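Local coordinates for nucleoprotein (Sendai virus, PDB 6M7D) that forms the helical nucleocapsid that encloses the viral RNA genome, one subunit per six nucleotides, and shields it from nucleases, at residues S33-F38 and S69-F74; F57-S61 and F74-L78. All coordinates share one frame; numbering follows the deposited sequence.

Contact 1 (S33-F38 and S69-F74); sequences STVSVF and SQRGGF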
loop_
_atom_site.group_PDB
_atom_site.type_symbol
_atom_site.label_atom_id
_atom_site.label_comp_id
_atom_site.label_asym_id
_atom_site.label_seq_id
_atom_site.Cartn_x
_atom_site.Cartn_y
_atom_site.Cartn_z
ATOM N N SER A 33 22.800 -0.695 -6.183
ATOM C CA SER A 33 22.840 -1.440 -7.425
ATOM C C SER A 33 22.546 -0.512 -8.594
ATOM O O SER A 33 21.844 0.492 -8.465
ATOM C CB SER A 33 21.831 -2.587 -7.401
ATOM O OG SER A 33 22.271 -3.648 -6.575
ATOM N N THR A 34 23.102 -0.852 -9.747
ATOM C CA THR A 34 22.842 -0.126 -10.983
ATOM C C THR A 34 21.783 -0.903 -11.758
ATOM O O THR A 34 21.964 -2.083 -12.065
ATOM C CB THR A 34 24.125 0.074 -11.788
ATOM O OG1 THR A 34 23.820 0.714 -13.029
ATOM C CG2 THR A 34 24.850 -1.247 -12.041
ATOM N N VAL A 35 20.661 -0.252 -12.033
ATOM C CA VAL A 35 19.499 -0.904 -12.616
ATOM C C VAL A 35 19.222 -0.303 -13.984
ATOM O O VAL A 35 19.201 0.921 -14.144
ATOM C CB VAL A 35 18.269 -0.773 -11.702
ATOM C CG1 VAL A 35 17.184 -1.655 -12.200
ATOM C CG2 VAL A 35 18.624 -1.149 -10.281
ATOM N N SER A 36 19.006 -1.171 -14.968
ATOM C CA SER A 36 18.669 -0.748 -16.319
ATOM C C SER A 36 17.166 -0.537 -16.413
ATOM O O SER A 36 16.387 -1.461 -16.163
ATOM C CB SER A 36 19.127 -1.783 -17.343
ATOM O OG SER A 36 20.459 -2.188 -17.101
ATOM N N VAL A 37 16.764 0.676 -16.770
ATOM C CA VAL A 37 15.368 1.021 -16.999
ATOM C C VAL A 37 15.208 1.368 -18.469
ATOM O O VAL A 37 15.958 2.190 -19.002
ATOM C CB VAL A 37 14.918 2.186 -16.105
ATOM C CG1 VAL A 37 13.495 2.571 -16.432
ATOM C CG2 VAL A 37 15.029 1.794 -14.666
ATOM N N PHE A 38 14.233 0.750 -19.118
ATOM C CA PHE A 38 14.029 0.893 -20.550
ATOM C C PHE A 38 12.809 1.763 -20.800
ATOM O O PHE A 38 11.698 1.413 -20.393
ATOM C CB PHE A 38 13.872 -0.474 -21.206
ATOM C CG PHE A 38 14.990 -1.408 -20.893
ATOM C CD1 PHE A 38 16.115 -1.443 -21.687
ATOM C CD2 PHE A 38 14.929 -2.236 -19.794
ATOM C CE1 PHE A 38 17.151 -2.293 -21.395
ATOM C CE2 PHE A 38 15.963 -3.089 -19.502
ATOM C CZ PHE A 38 17.074 -3.117 -20.302
ATOM N N SER A 69 16.955 -6.574 -8.230
ATOM C CA SER A 69 17.075 -5.176 -8.619
ATOM C C SER A 69 16.722 -4.983 -10.086
ATOM O O SER A 69 16.072 -4.000 -10.452
ATOM C CB SER A 69 18.486 -4.673 -8.335
ATOM O OG SER A 69 19.292 -4.752 -9.494
ATOM N N GLN A 70 17.113 -5.927 -10.942
ATOM C CA GLN A 70 16.796 -5.798 -12.360
ATOM C C GLN A 70 15.310 -6.014 -12.612
ATOM O O GLN A 70 14.709 -5.348 -13.459
ATOM C CB GLN A 70 17.632 -6.773 -13.182
ATOM C CG GLN A 70 17.687 -6.400 -14.646
ATOM C CD GLN A 70 17.723 -4.896 -14.860
ATOM O OE1 GLN A 70 18.700 -4.232 -14.516
ATOM N NE2 GLN A 70 16.652 -4.351 -15.422
ATOM N N ARG A 71 14.700 -6.950 -11.887
ATOM C CA ARG A 71 13.257 -7.123 -11.987
ATOM C C ARG A 71 12.524 -5.883 -11.497
ATOM O O ARG A 71 11.508 -5.477 -12.075
ATOM C CB ARG A 71 12.835 -8.357 -11.200
ATOM C CG ARG A 71 13.538 -9.613 -11.636
ATOM C CD ARG A 71 13.390 -10.702 -10.607
ATOM N NE ARG A 71 11.994 -11.035 -10.369
ATOM C CZ ARG A 71 11.590 -11.997 -9.550
ATOM N NH1 ARG A 71 12.480 -12.720 -8.895
ATOM N NH2 ARG A 71 10.300 -12.237 -9.389
ATOM N N GLY A 72 13.027 -5.259 -10.435
ATOM C CA GLY A 72 12.471 -3.993 -10.006
ATOM C C GLY A 72 12.636 -2.905 -11.042
ATOM O O GLY A 72 11.784 -2.030 -11.167
ATOM N N GLY A 73 13.726 -2.949 -11.804
ATOM C CA GLY A 73 13.902 -1.993 -12.882
ATOM C C GLY A 73 12.985 -2.243 -14.056
ATOM O O GLY A 73 12.582 -1.306 -14.741
ATOM N N PHE A 74 12.633 -3.501 -14.300
ATOM C CA PHE A 74 11.626 -3.793 -15.315
ATOM C C PHE A 74 10.251 -3.320 -14.872
ATOM O O PHE A 74 9.468 -2.810 -15.682
ATOM C CB PHE A 74 11.606 -5.282 -15.624
ATOM C CG PHE A 74 12.696 -5.707 -16.536
ATOM C CD1 PHE A 74 12.803 -5.159 -17.794
ATOM C CD2 PHE A 74 13.632 -6.633 -16.132
ATOM C CE1 PHE A 74 13.809 -5.539 -18.634
ATOM C CE2 PHE A 74 14.640 -7.011 -16.969
ATOM C CZ PHE A 74 14.728 -6.466 -18.221
#
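The side-chain amide of Q70 lies along the backbone of S36 and pairs with both of its polar groups. Q70 belongs to helix 68-80, which packs on strand 33-40, an edge strand of the small mixed sheet in Ncore. S36 N donates to Q70 OE1 at 3.1 Å. Q70 NE2 donates back to S36 O at 3.0 Å, with an N-H...O angle of 171°. Each acceptor is used on a lone pair, in the carbonyl plane. The two bonds fix the rotation of the amide and occupy the strand edge away from strand 99-108, to which V35 and V37 are hydrogen-bonded. The Q70 chain reaches S36 because it bends at chi2.

Strand and helix run in roughly the same direction. The axes of 33-38 and 69-74 approach to 7.1 Å, at 29°. The close approach is at G73, which has no side chain to stand between them. V35 turns its side chain toward the helix, and its CG1 lies 3.4 Å from G73 CA. V35 CG2 meets S69 OG at 3.7 Å. S33 CB packs near the same hydroxyl.

At the far end the rings of F38 and F74 are nearly parallel, with planes at 15°, but slid apart so that they barely overlap. Their centroids are 5.5 Å apart. Y104 meets the F38 ring, and W133 of helix 129-135 meets F74. Q70 NE2 sits 3.7 Å above one face of the F74 ring, offset toward the rim, while F38 CE2 reaches F74 CE1 at 3.4 Å.

Contact 2 (F57-S61 and F74-L78); sequences FLAHS and FLVSL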
loop_
_atom_site.group_PDB
_atom_site.type_symbol
_atom_site.label_atom_id
_atom_site.label_comp_id
_atom_site.label_asym_id
_atom_site.label_seq_id
_atom_site.Cartn_x
_atom_site.Cartn_y
_atom_site.Cartn_z
ATOM N N PHE A 57 8.235 -6.290 -20.409
ATOM C CA PHE A 57 8.679 -5.795 -19.111
ATOM C C PHE A 57 8.061 -6.601 -17.979
ATOM O O PHE A 57 8.749 -6.981 -17.024
ATOM C CB PHE A 57 8.318 -4.321 -18.960
ATOM C CG PHE A 57 9.126 -3.405 -19.820
ATOM C CD1 PHE A 57 8.715 -2.104 -20.034
ATOM C CD2 PHE A 57 10.294 -3.836 -20.411
ATOM C CE1 PHE A 57 9.451 -1.258 -20.819
ATOM C CE2 PHE A 57 11.031 -2.991 -21.198
ATOM C CZ PHE A 57 10.608 -1.703 -21.402
ATOM N N LEU A 58 6.759 -6.870 -18.068
ATOM C CA LEU A 58 6.091 -7.620 -17.013
ATOM C C LEU A 58 6.625 -9.041 -16.917
ATOM O O LEU A 58 6.754 -9.589 -15.819
ATOM C CB LEU A 58 4.585 -7.630 -17.250
ATOM C CG LEU A 58 3.761 -8.142 -16.073
ATOM C CD1 LEU A 58 3.719 -7.113 -14.966
ATOM C CD2 LEU A 58 2.372 -8.495 -16.525
ATOM N N ALA A 59 6.935 -9.658 -18.056
ATOM C CA ALA A 59 7.440 -11.024 -18.037
ATOM C C ALA A 59 8.879 -11.073 -17.552
ATOM O O ALA A 59 9.308 -12.070 -16.962
ATOM C CB ALA A 59 7.322 -11.643 -19.425
ATOM N N HIS A 60 9.644 -10.014 -17.806
ATOM C CA HIS A 60 11.020 -9.967 -17.331
ATOM C C HIS A 60 11.076 -9.699 -15.837
ATOM O O HIS A 60 12.005 -10.140 -15.155
ATOM C CB HIS A 60 11.795 -8.900 -18.097
ATOM C CG HIS A 60 12.356 -9.379 -19.398
ATOM N ND1 HIS A 60 11.627 -10.132 -20.290
ATOM C CD2 HIS A 60 13.576 -9.212 -19.957
ATOM C CE1 HIS A 60 12.372 -10.408 -21.344
ATOM N NE2 HIS A 60 13.560 -9.862 -21.166
ATOM N N SER A 61 10.109 -8.934 -15.327
ATOM C CA SER A 61 10.059 -8.648 -13.870
ATOM C C SER A 61 9.820 -9.960 -13.113
ATOM O O SER A 61 10.459 -10.173 -12.067
ATOM C CB SER A 61 8.989 -7.637 -13.563
ATOM O OG SER A 61 7.710 -8.127 -13.937
ATOM N N PHE A 74 12.633 -3.501 -14.300
ATOM C CA PHE A 74 11.626 -3.793 -15.315
ATOM C C PHE A 74 10.251 -3.320 -14.872
ATOM O O PHE A 74 9.468 -2.810 -15.682
ATOM C CB PHE A 74 11.606 -5.282 -15.624
ATOM C CG PHE A 74 12.696 -5.707 -16.536
ATOM C CD1 PHE A 74 12.803 -5.159 -17.794
ATOM C CD2 PHE A 74 13.632 -6.633 -16.132
ATOM C CE1 PHE A 74 13.809 -5.539 -18.634
ATOM C CE2 PHE A 74 14.640 -7.011 -16.969
ATOM C CZ PHE A 74 14.728 -6.466 -18.221
ATOM N N LEU A 75 9.940 -3.471 -13.587
ATOM C CA LEU A 75 8.702 -2.900 -13.069
ATOM C C LEU A 75 8.725 -1.379 -13.136
ATOM O O LEU A 75 7.701 -0.751 -13.411
ATOM C CB LEU A 75 8.462 -3.377 -11.642
ATOM C CG LEU A 75 7.835 -4.760 -11.546
ATOM C CD1 LEU A 75 7.591 -5.121 -10.109
ATOM C CD2 LEU A 75 6.547 -4.803 -12.329
ATOM N N VAL A 76 9.884 -0.772 -12.893
ATOM C CA VAL A 76 10.019 0.676 -13.002
ATOM C C VAL A 76 9.832 1.121 -14.444
ATOM O O VAL A 76 9.211 2.152 -14.715
ATOM C CB VAL A 76 11.382 1.113 -12.437
ATOM C CG1 VAL A 76 11.763 2.479 -12.933
ATOM C CG2 VAL A 76 11.348 1.096 -10.929
ATOM N N SER A 77 10.360 0.345 -15.389
ATOM C CA SER A 77 10.133 0.599 -16.806
ATOM C C SER A 77 8.649 0.555 -17.131
ATOM O O SER A 77 8.122 1.427 -17.832
ATOM C CB SER A 77 10.882 -0.440 -17.634
ATOM O OG SER A 77 12.272 -0.220 -17.594
ATOM N N LEU A 78 7.965 -0.474 -16.638
ATOM C CA LEU A 78 6.537 -0.607 -16.882
ATOM C C LEU A 78 5.770 0.585 -16.330
ATOM O O LEU A 78 4.904 1.143 -17.010
ATOM C CB LEU A 78 6.037 -1.906 -16.264
ATOM C CG LEU A 78 4.582 -2.269 -16.512
ATOM C CD1 LEU A 78 4.286 -2.223 -17.988
ATOM C CD2 LEU A 78 4.326 -3.646 -15.962
#
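Helices 47-62 and 68-80 form an antiparallel helical hairpin, and this contact is part of their buried interface. The ring of F74 lies against H60. H60 CB stands over the centre of one F74 face, 3.5 Å from the ring centroid, in a CH-pi contact. The imidazole follows from the same side with its edge. H60 CD2 comes to 3.4 Å from F74 CZ, and the two planes meet at 74° in a T-shaped pair. H60 NE2 is hydrogen-bonded to W133 O, which probably helps to hold the imidazole at this angle.

F57 reaches across to the other helix one turn before H60. Its ring extends past F74 to S77. S77 CB sits over one face of the F57 ring, 3.8 Å from the centroid, in a second CH-pi contact. The S77 hydroxyl is hydrogen-bonded to F38 N and G73 O. F57 and F74 cross at about a right angle, with F57 CD2 3.9 Å from F74 CD1.

All the touching residues of this part of the hairpin are buried within Ncore. The axes of 57-61 and 74-78 approach to 8.4 Å, with 157° between their directions. The backbone takes part too: F57 O lies 3.6 Å from F74 CB.

The remaining side chains are mostly aliphatic. L58 CD1 meets L78 CD2 at 3.7 Å, and L58 also touches L144 and F211. S61 CB packs on L75 CG. The S61 hydroxyl lies between its backbone N and carbonyl carbon (chi1 61°), which turns it back to its own helix. There S61 OG donates to L58 O at 2.6 Å, from above the carbonyl plane.

Overall arrangement
The centres of contacts 1 and 2 lie about 8 Å apart, on successive parts of helix 68-80. In chain order come strand 33-40, helix 47-62 and helix 68-80. The last helix packs against both earlier elements, so the segments of the two contacts alternate. F74 belongs to both contacts. F38 N, of contact 1, probably bonds S77 OG, of contact 2. Helix 68-80 thus joins an edge strand of the small sheet to helix 47-62, and both contacts are buried in Ncore. Their nearest atoms are about 20 and 19 Å from the bound RNA, and both contacts lie away from the RNA-binding residues.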